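Local coordinates for protein probable sensor histidine kinase pdtas (Mycobacterium tuberculosis, PDB 2YKF) that probably senses nutrient deprivation by binding c-di-GMP and autophosphorylates on a histidine to start a two-component signalling cascade, at residues Val15-Val27 with Ser116-Leu128. Numbering follows the deposited sequence.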
loop_
_atom_site.group_PDB
_atom_site.type_symbol
_atom_site.label_atom_id
_atom_site.label_comp_id
_atom_site.label_asym_id
_atom_site.label_seq_id
_atom_site.Cartn_x
_atom_site.Cartn_y
_atom_site.Cartn_z
ATOM N N VAL A 15 -3.771 23.021 -23.996
ATOM C CA VAL A 15 -4.294 24.360 -23.641
ATOM C C VAL A 15 -5.451 24.330 -22.598
ATOM O O VAL A 15 -6.305 25.204 -22.545
ATOM C CB VAL A 15 -4.587 25.250 -24.909
ATOM C CG1 VAL A 15 -3.345 25.268 -25.820
ATOM C CG2 VAL A 15 -5.823 24.778 -25.679
ATOM N N LEU A 16 -5.446 23.303 -21.749
ATOM C CA LEU A 16 -6.444 23.160 -20.697
ATOM C C LEU A 16 -6.331 24.313 -19.748
ATOM O O LEU A 16 -5.225 24.786 -19.460
ATOM C CB LEU A 16 -6.237 21.835 -19.940
ATOM C CG LEU A 16 -6.641 20.563 -20.702
ATOM C CD1 LEU A 16 -6.021 19.327 -20.040
ATOM C CD2 LEU A 16 -8.176 20.403 -20.758
ATOM N N PRO A 17 -7.479 24.799 -19.268
ATOM C CA PRO A 17 -7.473 25.902 -18.301
ATOM C C PRO A 17 -6.964 25.402 -16.925
ATOM O O PRO A 17 -7.048 24.201 -16.659
ATOM C CB PRO A 17 -8.951 26.287 -18.224
ATOM C CG PRO A 17 -9.725 25.066 -18.591
ATOM C CD PRO A 17 -8.841 24.302 -19.567
ATOM N N GLY A 18 -6.435 26.313 -16.099
ATOM C CA GLY A 18 -5.895 25.969 -14.785
ATOM C C GLY A 18 -6.831 25.133 -13.897
ATOM O O GLY A 18 -6.374 24.309 -13.118
ATOM N N SER A 19 -8.140 25.358 -13.980
ATOM C CA SER A 19 -9.095 24.528 -13.277
ATOM C C SER A 19 -9.065 23.073 -13.706
ATOM O O SER A 19 -9.137 22.145 -12.854
ATOM C CB SER A 19 -10.503 25.041 -13.511
ATOM O OG SER A 19 -10.719 26.100 -12.640
ATOM N N ALA A 20 -9.080 22.831 -15.010
ATOM C CA ALA A 20 -9.017 21.425 -15.438
ATOM C C ALA A 20 -7.633 20.851 -15.178
ATOM O O ALA A 20 -7.516 19.676 -14.918
ATOM C CB ALA A 20 -9.419 21.224 -16.925
ATOM N N VAL A 21 -6.586 21.666 -15.332
ATOM C CA VAL A 21 -5.232 21.209 -14.965
ATOM C C VAL A 21 -5.193 20.712 -13.485
ATOM O O VAL A 21 -4.752 19.594 -13.221
ATOM C CB VAL A 21 -4.165 22.242 -15.255
ATOM C CG1 VAL A 21 -2.827 21.830 -14.607
ATOM C CG2 VAL A 21 -3.976 22.424 -16.831
ATOM N N ASP A 22 -5.710 21.514 -12.556
ATOM C CA ASP A 22 -5.934 21.067 -11.160
ATOM C C ASP A 22 -6.659 19.769 -10.994
ATOM O O ASP A 22 -6.259 18.948 -10.182
ATOM C CB ASP A 22 -6.800 22.071 -10.406
ATOM C CG ASP A 22 -6.079 23.283 -10.053
ATOM O OD1 ASP A 22 -4.814 23.283 -10.137
ATOM O OD2 ASP A 22 -6.786 24.241 -9.615
ATOM N N HIS A 23 -7.778 19.621 -11.695
ATOM C CA HIS A 23 -8.524 18.414 -11.616
ATOM C C HIS A 23 -7.688 17.180 -12.050
ATOM O O HIS A 23 -7.790 16.124 -11.429
ATOM C CB HIS A 23 -9.767 18.520 -12.475
ATOM C CG HIS A 23 -10.698 17.356 -12.349
ATOM N ND1 HIS A 23 -11.445 17.119 -11.215
ATOM C CD2 HIS A 23 -11.038 16.388 -13.233
ATOM C CE1 HIS A 23 -12.219 16.067 -11.414
ATOM N NE2 HIS A 23 -12.000 15.615 -12.646
ATOM N N LEU A 24 -6.888 17.301 -13.115
ATOM C CA LEU A 24 -6.095 16.148 -13.516
ATOM C C LEU A 24 -5.036 15.864 -12.484
ATOM O O LEU A 24 -4.736 14.695 -12.229
ATOM C CB LEU A 24 -5.462 16.287 -14.924
ATOM C CG LEU A 24 -6.548 16.338 -16.033
ATOM C CD1 LEU A 24 -5.882 16.472 -17.382
ATOM C CD2 LEU A 24 -7.397 15.120 -16.024
ATOM N N HIS A 25 -4.437 16.904 -11.912
ATOM C CA HIS A 25 -3.458 16.690 -10.826
ATOM C C HIS A 25 -4.112 15.897 -9.664
ATOM O O HIS A 25 -3.522 14.962 -9.119
ATOM C CB HIS A 25 -2.933 18.010 -10.262
ATOM C CG HIS A 25 -1.853 18.634 -11.085
ATOM N ND1 HIS A 25 -0.527 18.261 -10.987
ATOM C CD2 HIS A 25 -1.883 19.678 -11.962
ATOM C CE1 HIS A 25 0.214 19.029 -11.782
ATOM N NE2 HIS A 25 -0.585 19.892 -12.386
ATOM N N ALA A 26 -5.310 16.304 -9.302
ATOM C CA ALA A 26 -6.144 15.583 -8.286
ATOM C C ALA A 26 -6.436 14.127 -8.660
ATOM O O ALA A 26 -6.346 13.218 -7.811
ATOM C CB ALA A 26 -7.483 16.379 -8.041
ATOM N N VAL A 27 -6.799 13.856 -9.929
ATOM C CA VAL A 27 -6.957 12.482 -10.361
ATOM C C VAL A 27 -5.706 11.628 -10.090
ATOM O O VAL A 27 -5.808 10.515 -9.485
ATOM C CB VAL A 27 -7.270 12.362 -11.898
ATOM C CG1 VAL A 27 -7.235 10.860 -12.323
ATOM C CG2 VAL A 27 -8.681 13.042 -12.188
ATOM N N SER A 116 -12.079 4.950 -20.705
ATOM C CA SER A 116 -13.090 5.798 -20.055
ATOM C C SER A 116 -12.678 7.252 -19.915
ATOM O O SER A 116 -11.497 7.581 -19.704
ATOM C CB SER A 116 -13.526 5.212 -18.727
ATOM O OG SER A 116 -12.422 5.023 -17.903
ATOM N N PRO A 117 -13.661 8.144 -19.975
ATOM C CA PRO A 117 -13.351 9.534 -19.911
ATOM C C PRO A 117 -13.241 10.101 -18.488
ATOM O O PRO A 117 -13.874 9.615 -17.556
ATOM C CB PRO A 117 -14.584 10.166 -20.555
ATOM C CG PRO A 117 -15.690 9.243 -20.079
ATOM C CD PRO A 117 -15.103 7.900 -20.238
ATOM N N VAL A 118 -12.484 11.168 -18.374
ATOM C CA VAL A 118 -12.435 11.951 -17.182
ATOM C C VAL A 118 -13.071 13.278 -17.589
ATOM O O VAL A 118 -12.536 13.945 -18.477
ATOM C CB VAL A 118 -10.982 12.206 -16.772
ATOM C CG1 VAL A 118 -10.903 13.117 -15.532
ATOM C CG2 VAL A 118 -10.245 10.863 -16.485
ATOM N N ARG A 119 -14.193 13.637 -16.959
ATOM C CA ARG A 119 -14.871 14.935 -17.206
ATOM C C ARG A 119 -14.566 15.966 -16.160
ATOM O O ARG A 119 -14.346 15.631 -14.920
ATOM C CB ARG A 119 -16.374 14.778 -17.307
ATOM C CG ARG A 119 -16.808 14.660 -18.717
ATOM C CD ARG A 119 -18.359 14.581 -18.922
ATOM N NE ARG A 119 -18.598 13.949 -20.237
ATOM C CZ ARG A 119 -18.603 12.629 -20.483
ATOM N NH1 ARG A 119 -18.410 11.741 -19.504
ATOM N NH2 ARG A 119 -18.804 12.172 -21.721
ATOM N N PHE A 120 -14.466 17.209 -16.652
ATOM C CA PHE A 120 -14.402 18.371 -15.829
ATOM C C PHE A 120 -15.139 19.545 -16.510
ATOM O O PHE A 120 -14.905 19.865 -17.684
ATOM C CB PHE A 120 -12.965 18.797 -15.578
ATOM C CG PHE A 120 -12.864 20.012 -14.705
ATOM C CD1 PHE A 120 -13.001 19.892 -13.315
ATOM C CD2 PHE A 120 -12.741 21.276 -15.261
ATOM C CE1 PHE A 120 -12.939 21.026 -12.495
ATOM C CE2 PHE A 120 -12.686 22.414 -14.445
ATOM C CZ PHE A 120 -12.792 22.269 -13.058
ATOM N N GLY A 121 -15.959 20.236 -15.737
ATOM C CA GLY A 121 -16.971 21.101 -16.322
ATOM C C GLY A 121 -17.799 20.017 -16.980
ATOM O O GLY A 121 -18.048 18.942 -16.355
ATOM N N ASP A 122 -18.118 20.233 -18.245
ATOM C CA ASP A 122 -18.708 19.190 -19.072
ATOM C C ASP A 122 -17.864 18.801 -20.285
ATOM O O ASP A 122 -18.411 18.317 -21.283
ATOM C CB ASP A 122 -20.120 19.585 -19.511
ATOM C CG ASP A 122 -21.173 18.633 -18.974
ATOM O OD1 ASP A 122 -21.287 17.505 -19.515
ATOM O OD2 ASP A 122 -21.872 18.993 -17.991
ATOM N N GLN A 123 -16.552 19.045 -20.226
ATOM C CA GLN A 123 -15.695 18.550 -21.282
ATOM C C GLN A 123 -14.905 17.284 -20.844
ATOM O O GLN A 123 -14.583 17.104 -19.662
ATOM C CB GLN A 123 -14.838 19.673 -21.951
ATOM C CG GLN A 123 -13.884 20.464 -21.056
ATOM C CD GLN A 123 -12.608 21.019 -21.789
ATOM O OE1 GLN A 123 -12.327 20.679 -22.964
ATOM N NE2 GLN A 123 -11.819 21.848 -21.065
ATOM N N VAL A 124 -14.664 16.381 -21.768
ATOM C CA VAL A 124 -13.752 15.283 -21.504
ATOM C C VAL A 124 -12.388 15.930 -21.581
ATOM O O VAL A 124 -11.934 16.377 -22.698
ATOM C CB VAL A 124 -13.864 14.177 -22.517
ATOM C CG1 VAL A 124 -12.748 13.171 -22.322
ATOM C CG2 VAL A 124 -15.244 13.497 -22.446
ATOM N N VAL A 125 -11.727 16.033 -20.419
ATOM C CA VAL A 125 -10.371 16.622 -20.363
ATOM C C VAL A 125 -9.225 15.627 -20.443
ATOM O O VAL A 125 -8.061 16.022 -20.704
ATOM C CB VAL A 125 -10.190 17.584 -19.171
ATOM C CG1 VAL A 125 -11.172 18.731 -19.267
ATOM C CG2 VAL A 125 -10.394 16.817 -17.793
ATOM N N ALA A 126 -9.528 14.358 -20.225
ATOM C CA ALA A 126 -8.549 13.299 -20.375
ATOM C C ALA A 126 -9.284 12.025 -20.560
ATOM O O ALA A 126 -10.479 11.950 -20.285
ATOM C CB ALA A 126 -7.568 13.190 -19.082
ATOM N N VAL A 127 -8.567 11.007 -21.013
ATOM C CA VAL A 127 -9.092 9.647 -21.100
ATOM C C VAL A 127 -8.135 8.633 -20.428
ATOM O O VAL A 127 -6.933 8.717 -20.606
ATOM C CB VAL A 127 -9.277 9.240 -22.576
ATOM C CG1 VAL A 127 -9.730 7.827 -22.656
ATOM C CG2 VAL A 127 -10.340 10.162 -23.201
ATOM N N LEU A 128 -8.682 7.698 -19.678
ATOM C CA LEU A 128 -7.899 6.665 -18.997
ATOM C C LEU A 128 -7.977 5.476 -19.825
ATOM O O LEU A 128 -9.075 5.139 -20.280
ATOM C CB LEU A 128 -8.593 6.308 -17.668
ATOM C CG LEU A 128 -8.740 7.472 -16.654
ATOM C CD1 LEU A 128 -9.342 6.929 -15.385
ATOM C CD2 LEU A 128 -7.374 8.061 -16.325
HETATM O O HOH W 1 -13.528 13.654 -12.922
#
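Helix 18-27 packs across one face of the beta hairpin 116-128 with its axis 9.3 Å from that of strand 123-128 and inclined to it by 28°; the closest CA pairs are Ala20 with Phe120 and Leu24 with Ala126. The hairpin, closed by a type II' turn from Phe120 to Gln123, forms one edge of the antiparallel sheet of the GAF domain, and the contact is helix-on-sheet packing within that domain. Phe120, its CG anti to the backbone N (chi1 -180°), reaches out from the strand end to lie against the first turn of the helix. Ala20 CA stands over the face of the Phe120 ring in a CH-pi contact, 4.1 Å from the ring centroid, while Ser19 CB touches Phe120 CE2 at 3.5 Å. The His23 ring meets Phe120 obliquely, with the planes at 38° and Phe120 CD1 over one imidazole face. Leu24 CD2 presses on Ala126 CB (3.6 Å) and also reaches Val125 CG2. A classic beta bulge, in which Val125 and Ala126 both lie opposite Val118, brings these two neighbours to the helix side together; Val125 CG1 rests against both Leu16 CD2 and Ala20 CB. Met44 of strand 41-47 continues this apolar layer beyond Leu24 and Val27. Beside the His23 ring, a water in the imidazole plane makes a doubtful, very short contact with His23 NE2 (2.5 Å) and probably bridges to Arg119 O (2.9 Å).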